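Local coordinates for phenylalanine--tRNA ligase beta subunit (PDB 2CXI), which works with the alpha subunit, as a tetramer of two alpha and two beta chains, to attach phenylalanine to its tRNA at the expense of ATP, at residues L131-R136 with L240-L245; S211-I216 with D234-K239; A246-V251 with Y325-D330. All coordinates share one frame; numbering follows the deposited sequence. Where two conformers were deposited one is given.

Overall arrangement
The three contacts gather round helix 240-255 and the strand before it, 231-237, in the B3/4 domain, the editing domain. Contact 1 holds the first turns of this helix to the end of helix 116-133, and contact 2, nested inside the chain loop that contact 1 closes, joins strand 231-237 to the end of strand 209-212. Contact 3 lies farther along the same helix and meets the B5 domain. Its centre is about 11 Å from that of contact 1 and 18 Å from that of contact 2; Leu245 CD2 packs 3.4 Å from Phe328 O. The side chains of Leu245 and Phe328 are each about 7 Å from that of Asp331, a predicted magnesium ligand.

Contact 1 (L131-R136 with L240-L245); sequences LTFGRR and LEKVML
Lys242 places its ammonium group squarely over the face of the Phe133 ring, a cation-pi interaction that ties the C-terminal end of helix 116-133 to the first turns of helix 240-255 in the B3/4 domain. NZ stands 3.6 Å from the ring centroid and only 6° off the ring normal. The same nitrogen donates a 2.9 Å hydrogen bond to Phe133 O, tilted 31° from the carbonyl plane, so one residue takes the charge on both its ring and its backbone. The lysine chain is bent twice to reach this double seat: the bend at chi3 lays CE over the ring, and the one at chi4 carries NZ to the carbonyl and the ring centre. Glu139 adds a long, weak ion pair. The CB of Phe133 heads toward helix 240-255, and CG, anti to the backbone nitrogen (chi1 -173°), extends the ring beneath the ammonium. With an alanine here the backbone bond could remain, but the ammonium would probably lose its aromatic bed and Leu245 its aromatic neighbour. Leu245 CD1 meets ring atom CZ obliquely at 3.7 Å, while the backbone oxygen of Lys242 lies in the ring plane, 3.4 Å from Phe133 CE2.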
ATOM      1  N   LEU A 131      -1.371  -1.659  38.601  1.00 25.24           N
ATOM      2  CA  LEU A 131      -1.372  -2.359  39.899  1.00 26.38           C
ATOM      3  C   LEU A 131      -2.757  -2.522  40.489  1.00 26.39           C
ATOM      4  O   LEU A 131      -3.157  -3.642  40.834  1.00 26.24           O
ATOM      5  CB  LEU A 131      -0.474  -1.638  40.916  1.00 26.59           C
ATOM      6  CG  LEU A 131      -0.504  -2.025  42.408  1.00 27.11           C
ATOM      7  CD1 LEU A 131      -0.029  -3.429  42.690  1.00 30.09           C
ATOM      8  CD2 LEU A 131       0.390  -0.996  43.134  1.00 28.98           C
ATOM      9  N   THR A 132      -3.455  -1.387  40.614  1.00 27.07           N
ATOM     10  CA  THR A 132      -4.718  -1.243  41.347  1.00 27.65           C
ATOM     11  C   THR A 132      -5.939  -1.503  40.465  1.00 25.87           C
ATOM     12  O   THR A 132      -6.695  -2.455  40.656  1.00 25.13           O
ATOM     13  CB  THR A 132      -4.835   0.218  41.850  1.00 27.95           C
ATOM     14  OG1 THR A 132      -3.670   0.562  42.619  1.00 32.40           O
ATOM     15  CG2 THR A 132      -5.950   0.348  42.834  1.00 30.04           C
ATOM     16  N   PHE A 133      -6.139  -0.611  39.512  1.00 24.55           N
ATOM     17  CA  PHE A 133      -7.258  -0.732  38.566  1.00 23.38           C
ATOM     18  C   PHE A 133      -7.099  -1.996  37.727  1.00 21.77           C
ATOM     19  O   PHE A 133      -8.069  -2.707  37.465  1.00 21.74           O
ATOM     20  CB  PHE A 133      -7.283   0.530  37.683  1.00 22.96           C
ATOM     21  CG  PHE A 133      -8.480   0.636  36.776  1.00 22.15           C
ATOM     22  CD1 PHE A 133      -9.717   0.970  37.276  1.00 24.89           C
ATOM     23  CD2 PHE A 133      -8.332   0.436  35.395  1.00 22.36           C
ATOM     24  CE1 PHE A 133     -10.827   1.117  36.415  1.00 25.19           C
ATOM     25  CE2 PHE A 133      -9.425   0.546  34.524  1.00 21.18           C
ATOM     26  CZ  PHE A 133     -10.669   0.911  35.028  1.00 23.68           C
ATOM     27  N   GLY A 134      -5.863  -2.319  37.351  1.00 21.26           N
ATOM     28  CA  GLY A 134      -5.636  -3.443  36.436  1.00 19.93           C
ATOM     29  C   GLY A 134      -5.309  -4.787  37.089  1.00 20.57           C
ATOM     30  O   GLY A 134      -4.890  -5.726  36.404  1.00 20.23           O
ATOM     31  N   ARG A 135      -5.433  -4.861  38.411  1.00 20.23           N
ATOM     32  CA  ARG A 135      -5.170  -6.092  39.204  1.00 20.27           C
ATOM     33  C   ARG A 135      -3.826  -6.749  38.864  1.00 20.21           C
ATOM     34  O   ARG A 135      -3.770  -7.860  38.303  1.00 19.86           O
ATOM     35  CB  ARG A 135      -6.312  -7.133  39.114  1.00 21.75           C
ATOM     36  CG  ARG A 135      -7.744  -6.567  39.180  1.00 25.12           C
ATOM     37  CD  ARG A 135      -8.346  -6.092  40.548  1.00 32.71           C
ATOM     38  NE  ARG A 135      -8.028  -6.903  41.715  1.00 32.32           N
ATOM     39  CZ  ARG A 135      -8.617  -6.773  42.918  1.00 33.03           C
ATOM     40  NH1 ARG A 135      -9.579  -5.894  43.111  1.00 33.57           N
ATOM     41  NH2 ARG A 135      -8.241  -7.534  43.930  1.00 30.89           N
ATOM     42  N   ARG A 136      -2.766  -6.023  39.210  1.00 19.26           N
ATOM     43  CA  ARG A 136      -1.396  -6.434  39.010  1.00 21.13           C
ATOM     44  C   ARG A 136      -1.202  -6.831  37.520  1.00 19.37           C
ATOM     45  O   ARG A 136      -0.636  -7.901  37.214  1.00 19.19           O
ATOM     46  CB  ARG A 136      -1.031  -7.577  39.977  1.00 20.54           C
ATOM     47  CG  ARG A 136      -1.065  -7.202  41.481  1.00 23.07           C
ATOM     48  CD  ARG A 136      -0.599  -8.366  42.338  1.00 25.94           C
ATOM     49  NE  ARG A 136      -1.631  -9.416  42.344  1.00 34.82           N
ATOM     50  CZ  ARG A 136      -1.550 -10.553  43.029  1.00 41.88           C
ATOM     51  NH1 ARG A 136      -0.458 -10.821  43.773  1.00 42.48           N
ATOM     52  NH2 ARG A 136      -2.557 -11.426  42.985  1.00 42.57           N
ATOM     53  N   LEU A 240     -13.121  -4.839  27.316  1.00 17.97           N
ATOM     54  CA  LEU A 240     -12.909  -3.675  26.476  1.00 19.96           C
ATOM     55  C   LEU A 240     -13.146  -2.358  27.223  1.00 20.07           C
ATOM     56  O   LEU A 240     -12.376  -1.420  27.056  1.00 19.71           O
ATOM     57  CB  LEU A 240     -13.769  -3.791  25.203  1.00 18.41           C
ATOM     58  CG  LEU A 240     -13.561  -2.846  24.022  1.00 22.06           C
ATOM     59  CD1 LEU A 240     -12.078  -2.858  23.517  1.00 18.72           C
ATOM     60  CD2 LEU A 240     -14.539  -3.241  22.873  1.00 21.92           C
ATOM     61  N   GLU A 241     -14.185  -2.301  28.070  1.00 20.15           N
ATOM     62  CA  GLU A 241     -14.504  -1.080  28.813  1.00 21.25           C
ATOM     63  C   GLU A 241     -13.372  -0.689  29.723  1.00 19.39           C
ATOM     64  O   GLU A 241     -13.104   0.521  29.879  1.00 19.32           O
ATOM     65  CB  GLU A 241     -15.779  -1.258  29.679  1.00 22.54           C
ATOM     66  CG  GLU A 241     -16.229  -0.022  30.475  1.00 27.64           C
ATOM     67  CD  GLU A 241     -15.526   0.200  31.829  1.00 34.46           C
ATOM     68  OE1 GLU A 241     -15.121  -0.781  32.499  1.00 35.40           O
ATOM     69  OE2 GLU A 241     -15.384   1.398  32.237  1.00 35.77           O
ATOM     70  N   LYS A 242     -12.743  -1.686  30.358  1.00 17.83           N
ATOM     71  CA  LYS A 242     -11.671  -1.398  31.314  1.00 18.09           C
ATOM     72  C   LYS A 242     -10.380  -0.862  30.648  1.00 16.53           C
ATOM     73  O   LYS A 242      -9.771   0.109  31.140  1.00 14.90           O
ATOM     74  CB  LYS A 242     -11.356  -2.606  32.203  1.00 18.91           C
ATOM     75  CG  LYS A 242     -12.343  -2.779  33.383  1.00 22.77           C
ATOM     76  CD  LYS A 242     -11.795  -3.782  34.409  1.00 22.80           C
ATOM     77  CE  LYS A 242     -10.470  -3.304  34.951  1.00 28.30           C
ATOM     78  NZ  LYS A 242     -10.696  -2.621  36.247  1.00 32.17           N
ATOM     79  N   VAL A 243      -9.995  -1.467  29.532  1.00 14.90           N
ATOM     80  CA  VAL A 243      -8.803  -0.996  28.783  1.00 14.86           C
ATOM     81  C   VAL A 243      -9.041   0.380  28.165  1.00 15.17           C
ATOM     82  O   VAL A 243      -8.110   1.194  28.062  1.00 13.65           O
ATOM     83  CB  VAL A 243      -8.279  -2.039  27.808  1.00 15.38           C
ATOM     84  CG1 VAL A 243      -7.813  -3.318  28.608  1.00 16.27           C
ATOM     85  CG2 VAL A 243      -9.339  -2.415  26.722  1.00 13.04           C
HETATM   86  N   MSE A 244     -10.289   0.667  27.789  1.00 15.76           N
HETATM   87  CA  MSE A 244     -10.622   1.995  27.255  1.00 19.22           C
HETATM   88  C   MSE A 244     -10.584   3.090  28.314  1.00 17.04           C
HETATM   89  O   MSE A 244     -10.122   4.173  28.057  1.00 15.00           O
HETATM   90  CB  MSE A 244     -11.984   1.960  26.587  1.00 20.08           C
HETATM   91  CG  MSE A 244     -11.963   1.086  25.359  0.50 22.81           C
HETATM   92 SE   MSE A 244     -11.456   2.135  23.815  0.50 36.45          SE
HETATM   93  CE  MSE A 244     -13.253   2.972  23.434  0.50 28.40           C
ATOM     94  N   LEU A 245     -11.087   2.789  29.500  1.00 15.77           N
ATOM     95  CA  LEU A 245     -10.982   3.734  30.627  1.00 15.98           C
ATOM     96  C   LEU A 245      -9.525   4.103  30.871  1.00 13.80           C
ATOM     97  O   LEU A 245      -9.185   5.286  30.916  1.00 13.92           O
ATOM     98  CB  LEU A 245     -11.621   3.140  31.893  1.00 14.70           C
ATOM     99  CG  LEU A 245     -11.848   4.101  33.069  1.00 17.78           C
ATOM    100  CD1 LEU A 245     -10.522   4.386  33.851  1.00 19.65           C
ATOM    101  CD2 LEU A 245     -12.589   5.366  32.617  1.00 22.64           C
TER

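Contact 2 (S211-I216 with D234-K239); sequences SMPPII and DVTGWK
Asp234 and Pro213 meet between strand 231-237 and the end of strand 209-212, two strands of the B3/4 domain that do not pair directly, at a point where the side chains rather than the backbones do the touching. From CB, which leaves strand 231-237 in the direction of the proline, the aspartate sends CG into the position between its backbone nitrogen and carbonyl carbon (chi1 85°). There the carboxylate divides its work. OD1 rests 4.0 Å from Pro213 CG, against the outer corner of the pyrrolidine ring, in a plain van der Waals contact. OD2 turns to a water molecule, accepting a hydrogen bond of 2.8 Å from it, and the water is in turn 2.7 Å from Ser211 OG, so that a single solvent molecule links the two strands. Ser211 and Asp234 also share neighbours, for both side chains touch Phe145 of strand 140-146 and Leu202 of strand 199-204.

Just beyond Ser211 the chain forms a classic beta bulge, Ile215 and Ile216 both facing Met212, and the tight reversal between Met212 and Ile216 contains a cis peptide bond joining Pro213 to Pro214. The oxygens of Pro214 and Ile215 both accept hydrogen bonds from Arg137 NH1. The reversal leaves the ring of Pro213 directed at strand 231-237, where its second neighbour is Thr236, two residues after Asp234 and on the same side of the strand. Pro213 CB lies 3.7 Å from Thr236 OG1. That hydroxyl is buried, and its polar partner is elsewhere: it is hydrogen-bonded to Arg101 NE, leaving the proline carbon as an apolar neighbour of the oxygen. The CA atoms of Pro213 and Thr236 remain 7.2 Å apart.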
ATOM      1  N   SER A 211       6.851  -5.159  22.444  1.00 16.08           N
ATOM      2  CA  SER A 211       6.692  -5.712  23.781  1.00 16.38           C
ATOM      3  C   SER A 211       6.041  -7.088  23.707  1.00 17.09           C
ATOM      4  O   SER A 211       5.526  -7.495  22.650  1.00 15.77           O
ATOM      5  CB  SER A 211       5.808  -4.757  24.616  1.00 16.18           C
ATOM      6  OG  SER A 211       4.447  -4.818  24.153  1.00 14.06           O
HETATM    7  N   MSE A 212       6.067  -7.811  24.829  1.00 17.47           N
HETATM    8  CA  MSE A 212       5.206  -8.958  24.994  1.00 19.73           C
HETATM    9  C   MSE A 212       4.213  -8.674  26.124  1.00 17.55           C
HETATM   10  O   MSE A 212       4.562  -8.878  27.299  1.00 16.49           O
HETATM   11  CB  MSE A 212       6.066 -10.197  25.328  1.00 18.79           C
HETATM   12  CG  MSE A 212       5.255 -11.393  25.764  1.00 20.10           C
HETATM   13 SE   MSE A 212       6.349 -13.057  25.958  1.00 32.22          SE
HETATM   14  CE  MSE A 212       7.672 -12.447  27.093  1.00 15.36           C
ATOM     15  N   PRO A 213       3.004  -8.143  25.829  1.00 17.50           N
ATOM     16  CA  PRO A 213       2.023  -7.915  26.916  1.00 16.57           C
ATOM     17  C   PRO A 213       1.648  -9.232  27.632  1.00 16.52           C
ATOM     18  O   PRO A 213       1.574 -10.294  26.981  1.00 17.24           O
ATOM     19  CB  PRO A 213       0.817  -7.323  26.191  1.00 16.62           C
ATOM     20  CG  PRO A 213       1.404  -6.680  24.934  1.00 16.30           C
ATOM     21  CD  PRO A 213       2.499  -7.688  24.524  1.00 16.66           C
ATOM     22  N   PRO A 214       1.425  -9.209  28.943  1.00 16.92           N
ATOM     23  CA  PRO A 214       1.598  -8.048  29.819  1.00 16.57           C
ATOM     24  C   PRO A 214       2.896  -8.134  30.618  1.00 17.08           C
ATOM     25  O   PRO A 214       2.922  -7.772  31.812  1.00 17.28           O
ATOM     26  CB  PRO A 214       0.417  -8.224  30.798  1.00 15.92           C
ATOM     27  CG  PRO A 214       0.349  -9.751  30.995  1.00 16.05           C
ATOM     28  CD  PRO A 214       0.843 -10.356  29.670  1.00 16.47           C
ATOM     29  N   ILE A 215       3.962  -8.596  29.968  1.00 18.11           N
ATOM     30  CA  ILE A 215       5.203  -9.020  30.633  1.00 18.09           C
ATOM     31  C   ILE A 215       6.304  -7.949  30.628  1.00 18.04           C
ATOM     32  O   ILE A 215       6.699  -7.469  31.683  1.00 20.37           O
ATOM     33  CB  ILE A 215       5.718 -10.343  29.994  1.00 17.68           C
ATOM     34  CG1 ILE A 215       4.626 -11.450  30.037  1.00 17.69           C
ATOM     35  CG2 ILE A 215       7.065 -10.812  30.676  1.00 17.74           C
ATOM     36  CD1 ILE A 215       4.086 -11.815  31.489  1.00 17.52           C
ATOM     37  N   ILE A 216       6.764  -7.533  29.447  1.00 17.65           N
ATOM     38  CA  ILE A 216       7.909  -6.619  29.354  1.00 17.95           C
ATOM     39  C   ILE A 216       7.973  -6.002  27.959  1.00 17.90           C
ATOM     40  O   ILE A 216       7.599  -6.648  26.969  1.00 17.03           O
ATOM     41  CB  ILE A 216       9.247  -7.407  29.644  1.00 17.90           C
ATOM     42  CG1 ILE A 216      10.445  -6.462  29.888  1.00 15.71           C
ATOM     43  CG2 ILE A 216       9.510  -8.519  28.588  1.00 17.79           C
ATOM     44  CD1 ILE A 216      10.290  -5.678  31.191  1.00 20.85           C
ATOM     45  N   ASP A 234      -0.282   1.447  24.132  1.00 12.98           N
ATOM     46  CA  ASP A 234      -1.150   0.265  23.994  1.00 13.96           C
ATOM     47  C   ASP A 234      -1.700  -0.093  25.372  1.00 13.49           C
ATOM     48  O   ASP A 234      -0.986   0.061  26.385  1.00 13.96           O
ATOM     49  CB  ASP A 234      -0.438  -0.934  23.338  1.00 12.50           C
ATOM     50  CG  ASP A 234       0.377  -1.796  24.339  1.00 16.31           C
ATOM     51  OD1 ASP A 234      -0.019  -2.964  24.630  1.00 12.59           O
ATOM     52  OD2 ASP A 234       1.410  -1.381  24.900  1.00 17.18           O
ATOM     53  N   VAL A 235      -2.949  -0.544  25.417  1.00 13.79           N
ATOM     54  CA  VAL A 235      -3.506  -1.066  26.659  1.00 14.29           C
ATOM     55  C   VAL A 235      -4.187  -2.363  26.343  1.00 14.50           C
ATOM     56  O   VAL A 235      -4.996  -2.416  25.411  1.00 14.49           O
ATOM     57  CB  VAL A 235      -4.566  -0.129  27.256  1.00 14.53           C
ATOM     58  CG1 VAL A 235      -4.899  -0.579  28.714  1.00 15.66           C
ATOM     59  CG2 VAL A 235      -4.122   1.373  27.187  1.00 13.23           C
ATOM     60  N   THR A 236      -3.829  -3.405  27.090  1.00 14.23           N
ATOM     61  CA  THR A 236      -4.407  -4.724  26.885  1.00 14.28           C
ATOM     62  C   THR A 236      -5.107  -5.249  28.140  1.00 14.53           C
ATOM     63  O   THR A 236      -4.765  -4.843  29.273  1.00 14.86           O
ATOM     64  CB  THR A 236      -3.355  -5.745  26.437  1.00 13.87           C
ATOM     65  OG1 THR A 236      -2.257  -5.739  27.366  1.00 14.72           O
ATOM     66  CG2 THR A 236      -2.737  -5.364  25.026  1.00 13.67           C
ATOM     67  N   GLY A 237      -6.005  -6.208  27.931  1.00 15.55           N
ATOM     68  CA  GLY A 237      -6.649  -6.867  29.057  1.00 16.52           C
ATOM     69  C   GLY A 237      -7.836  -7.674  28.604  1.00 17.59           C
ATOM     70  O   GLY A 237      -7.897  -8.110  27.454  1.00 17.89           O
ATOM     71  N   TRP A 238      -8.743  -7.910  29.546  1.00 16.21           N
ATOM     72  CA  TRP A 238      -9.827  -8.885  29.391  1.00 17.71           C
ATOM     73  C   TRP A 238     -11.216  -8.286  29.115  1.00 17.71           C
ATOM     74  O   TRP A 238     -12.119  -9.010  28.672  1.00 17.42           O
ATOM     75  CB  TRP A 238      -9.855  -9.786  30.641  1.00 17.21           C
ATOM     76  CG  TRP A 238      -8.767 -10.858  30.544  1.00 16.76           C
ATOM     77  CD1 TRP A 238      -7.458 -10.779  30.993  1.00 19.12           C
ATOM     78  CD2 TRP A 238      -8.878 -12.131  29.887  1.00 17.88           C
ATOM     79  NE1 TRP A 238      -6.775 -11.924  30.669  1.00 19.59           N
ATOM     80  CE2 TRP A 238      -7.622 -12.777  29.998  1.00 18.37           C
ATOM     81  CE3 TRP A 238      -9.927 -12.797  29.217  1.00 17.77           C
ATOM     82  CZ2 TRP A 238      -7.382 -14.064  29.485  1.00 17.30           C
ATOM     83  CZ3 TRP A 238      -9.684 -14.075  28.703  1.00 18.82           C
ATOM     84  CH2 TRP A 238      -8.426 -14.691  28.838  1.00 17.99           C
ATOM     85  N   LYS A 239     -11.400  -6.992  29.413  1.00 16.73           N
ATOM     86  CA  LYS A 239     -12.690  -6.306  29.172  1.00 18.07           C
ATOM     87  C   LYS A 239     -12.421  -5.020  28.424  1.00 17.99           C
ATOM     88  O   LYS A 239     -11.604  -4.203  28.853  1.00 16.97           O
ATOM     89  CB  LYS A 239     -13.452  -5.949  30.473  1.00 18.36           C
ATOM     90  CG  LYS A 239     -13.812  -7.127  31.414  1.00 23.04           C
ATOM     91  CD  LYS A 239     -14.614  -8.255  30.749  1.00 26.86           C
ATOM     92  CE  LYS A 239     -16.014  -7.864  30.361  1.00 30.19           C
ATOM     93  NZ  LYS A 239     -16.729  -9.188  30.197  1.00 32.26           N
TER
HETATM   94  O   HOH W   1       3.054  -3.348  25.954  1.00 20.37           O

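Contact 3 (A246-V251 with Y325-D330); sequences ALNVMV and YPAFRD
A type I beta turn of the B5 domain, Pro326 to Arg329, presses Ala327 and Phe328 against Asn248 and Val249 of helix 240-255, so the contact is an interface between the B5 and B3/4 domains. The turn is closed by a 3.2 Å hydrogen bond from Arg329 N to Pro326 O. The backbones come close, 5.1 Å between the CA atoms of Asn248 and Phe328, and Asn248 CB reaches to 4.1 Å from Phe328 CA and 3.8 Å from Ala327 O. Beside it Val249 touches through one methyl, CG2, which lies 3.6 Å from Phe328 O and also meets Phe328 CB, the two side chains crossing at about a right angle. The Phe328 ring turns from the helix. Its CG sits between the backbone nitrogen and carbonyl carbon (chi1 62°), which folds the ring back over its own turn, where Pro326 CB sits 3.3 Å above one face, offset toward the rim; Arg67 makes a cation-pi interaction with the ring. The next residue, Arg329, forms salt bridges with Asp331 and Asp341, both predicted magnesium ligands. Leu247 and Val251 of the helix pack on strands 103-110 and 231-237, while Ala246 and Val249 touch Ile129 of helix 116-133.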
ATOM      1  N   ALA A 246      -8.671   3.077  30.992  1.00 12.81           N
ATOM      2  CA  ALA A 246      -7.250   3.262  31.267  1.00 14.09           C
ATOM      3  C   ALA A 246      -6.565   4.086  30.134  1.00 13.22           C
ATOM      4  O   ALA A 246      -5.768   5.024  30.370  1.00 12.43           O
ATOM      5  CB  ALA A 246      -6.599   1.899  31.397  1.00 13.00           C
ATOM      6  N   LEU A 247      -6.916   3.777  28.897  1.00 13.08           N
ATOM      7  CA  LEU A 247      -6.361   4.527  27.756  1.00 12.30           C
ATOM      8  C   LEU A 247      -6.792   6.003  27.836  1.00 12.99           C
ATOM      9  O   LEU A 247      -5.992   6.922  27.601  1.00 12.46           O
ATOM     10  CB  LEU A 247      -6.908   3.918  26.447  1.00 12.09           C
ATOM     11  CG  LEU A 247      -6.414   4.610  25.165  1.00 15.61           C
ATOM     12  CD1 LEU A 247      -4.861   4.300  24.983  1.00 14.39           C
ATOM     13  CD2 LEU A 247      -7.241   4.153  23.930  1.00 13.50           C
ATOM     14  N   ASN A 248      -8.068   6.226  28.161  1.00 12.74           N
ATOM     15  CA  ASN A 248      -8.601   7.547  28.297  1.00 13.19           C
ATOM     16  C   ASN A 248      -7.867   8.345  29.363  1.00 13.49           C
ATOM     17  O   ASN A 248      -7.571   9.520  29.155  1.00 14.25           O
ATOM     18  CB  ASN A 248     -10.099   7.509  28.581  1.00 12.30           C
ATOM     19  CG  ASN A 248     -10.939   6.968  27.361  1.00 14.90           C
ATOM     20  OD1 ASN A 248     -12.153   6.690  27.482  1.00 21.63           O
ATOM     21  ND2 ASN A 248     -10.311   6.879  26.225  1.00 11.84           N
ATOM     22  N   VAL A 249      -7.626   7.716  30.517  1.00 13.10           N
ATOM     23  CA  VAL A 249      -6.843   8.354  31.570  1.00 12.77           C
ATOM     24  C   VAL A 249      -5.428   8.751  31.036  1.00 12.32           C
ATOM     25  O   VAL A 249      -4.996   9.889  31.197  1.00 11.59           O
ATOM     26  CB  VAL A 249      -6.787   7.441  32.837  1.00 12.73           C
ATOM     27  CG1 VAL A 249      -5.705   7.932  33.830  1.00 14.49           C
ATOM     28  CG2 VAL A 249      -8.193   7.364  33.503  1.00 13.61           C
HETATM   29  N   MSE A 250      -4.732   7.814  30.394  1.00 13.72           N
HETATM   30  CA  MSE A 250      -3.368   8.059  29.851  1.00 14.36           C
HETATM   31  C   MSE A 250      -3.343   9.233  28.879  1.00 14.05           C
HETATM   32  O   MSE A 250      -2.491  10.115  28.993  1.00 13.08           O
HETATM   33  CB  MSE A 250      -2.798   6.826  29.120  1.00 14.46           C
HETATM   34  CG  MSE A 250      -2.470   5.619  29.992  1.00 19.69           C
HETATM   35 SE   MSE A 250      -1.070   6.012  31.420  1.00 31.76          SE
HETATM   36  CE  MSE A 250       0.142   7.106  30.439  1.00 24.67           C
ATOM     37  N   VAL A 251      -4.223   9.213  27.874  1.00 14.28           N
ATOM     38  CA  VAL A 251      -4.183  10.273  26.851  1.00 14.42           C
ATOM     39  C   VAL A 251      -4.643  11.651  27.355  1.00 14.33           C
ATOM     40  O   VAL A 251      -4.137  12.659  26.888  1.00 14.59           O
ATOM     41  CB  VAL A 251      -4.990   9.891  25.541  1.00 14.97           C
ATOM     42  CG1 VAL A 251      -4.529   8.533  24.987  1.00 13.82           C
ATOM     43  CG2 VAL A 251      -6.506   9.863  25.787  1.00 13.08           C
ATOM     44  N   TYR A 325     -20.137  14.210  31.483  1.00 19.40           N
ATOM     45  CA  TYR A 325     -18.899  14.172  32.261  1.00 19.58           C
ATOM     46  C   TYR A 325     -17.788  13.501  31.459  1.00 19.68           C
ATOM     47  O   TYR A 325     -18.069  12.812  30.450  1.00 20.15           O
ATOM     48  CB  TYR A 325     -19.156  13.496  33.627  1.00 19.23           C
ATOM     49  CG  TYR A 325     -19.608  12.031  33.556  1.00 20.87           C
ATOM     50  CD1 TYR A 325     -20.967  11.695  33.455  1.00 20.53           C
ATOM     51  CD2 TYR A 325     -18.679  10.996  33.621  1.00 17.61           C
ATOM     52  CE1 TYR A 325     -21.399  10.341  33.440  1.00 22.65           C
ATOM     53  CE2 TYR A 325     -19.078   9.656  33.595  1.00 21.63           C
ATOM     54  CZ  TYR A 325     -20.437   9.329  33.506  1.00 24.10           C
ATOM     55  OH  TYR A 325     -20.811   7.988  33.474  1.00 24.03           O
ATOM     56  N   PRO A 326     -16.528  13.729  31.860  1.00 19.85           N
ATOM     57  CA  PRO A 326     -15.358  13.299  31.056  1.00 19.17           C
ATOM     58  C   PRO A 326     -15.308  11.784  30.864  1.00 18.26           C
ATOM     59  O   PRO A 326     -15.691  11.032  31.769  1.00 16.76           O
ATOM     60  CB  PRO A 326     -14.164  13.730  31.909  1.00 20.32           C
ATOM     61  CG  PRO A 326     -14.699  14.818  32.800  1.00 19.59           C
ATOM     62  CD  PRO A 326     -16.120  14.462  33.085  1.00 20.20           C
ATOM     63  N   ALA A 327     -14.873  11.342  29.679  1.00 17.56           N
ATOM     64  CA  ALA A 327     -14.773   9.904  29.352  1.00 17.27           C
ATOM     65  C   ALA A 327     -13.668   9.208  30.150  1.00 18.18           C
ATOM     66  O   ALA A 327     -13.570   7.977  30.103  1.00 18.23           O
ATOM     67  CB  ALA A 327     -14.497   9.720  27.839  1.00 16.98           C
ATOM     68  N   PHE A 328     -12.830   9.982  30.851  1.00 16.92           N
ATOM     69  CA  PHE A 328     -11.795   9.399  31.763  1.00 17.49           C
ATOM     70  C   PHE A 328     -12.362   8.910  33.137  1.00 18.20           C
ATOM     71  O   PHE A 328     -11.621   8.351  33.956  1.00 16.52           O
ATOM     72  CB  PHE A 328     -10.554  10.322  31.911  1.00 16.71           C
ATOM     73  CG  PHE A 328     -10.835  11.691  32.526  1.00 17.00           C
ATOM     74  CD1 PHE A 328     -10.612  12.839  31.782  1.00 15.97           C
ATOM     75  CD2 PHE A 328     -11.265  11.830  33.858  1.00 17.29           C
ATOM     76  CE1 PHE A 328     -10.856  14.106  32.310  1.00 19.63           C
ATOM     77  CE2 PHE A 328     -11.486  13.092  34.419  1.00 18.56           C
ATOM     78  CZ  PHE A 328     -11.294  14.244  33.643  1.00 18.99           C
ATOM     79  N   ARG A 329     -13.675   9.119  33.357  1.00 17.62           N
ATOM     80  CA  ARG A 329     -14.371   8.623  34.555  1.00 19.39           C
ATOM     81  C   ARG A 329     -15.286   7.460  34.205  1.00 20.12           C
ATOM     82  O   ARG A 329     -15.949   7.468  33.159  1.00 19.92           O
ATOM     83  CB  ARG A 329     -15.237   9.718  35.196  1.00 19.35           C
ATOM     84  CG  ARG A 329     -14.495  10.901  35.841  1.00 18.17           C
ATOM     85  CD  ARG A 329     -15.430  11.803  36.585  1.00 19.45           C
ATOM     86  NE  ARG A 329     -16.095  11.173  37.744  1.00 19.11           N
ATOM     87  CZ  ARG A 329     -16.820  11.880  38.623  1.00 18.99           C
ATOM     88  NH1 ARG A 329     -16.979  13.200  38.432  1.00 17.53           N
ATOM     89  NH2 ARG A 329     -17.395  11.291  39.664  1.00 15.16           N
ATOM     90  N   ASP A 330     -15.308   6.447  35.056  1.00 21.94           N
ATOM     91  CA  ASP A 330     -16.293   5.396  34.914  1.00 23.76           C
ATOM     92  C   ASP A 330     -16.874   4.993  36.281  1.00 24.46           C
ATOM     93  O   ASP A 330     -17.456   3.915  36.419  1.00 24.96           O
ATOM     94  CB  ASP A 330     -15.745   4.187  34.103  1.00 24.94           C
ATOM     95  CG  ASP A 330     -14.848   3.255  34.932  1.00 29.42           C
ATOM     96  OD1 ASP A 330     -14.443   3.643  36.075  1.00 31.91           O
ATOM     97  OD2 ASP A 330     -14.492   2.115  34.509  1.00 31.46           O
TER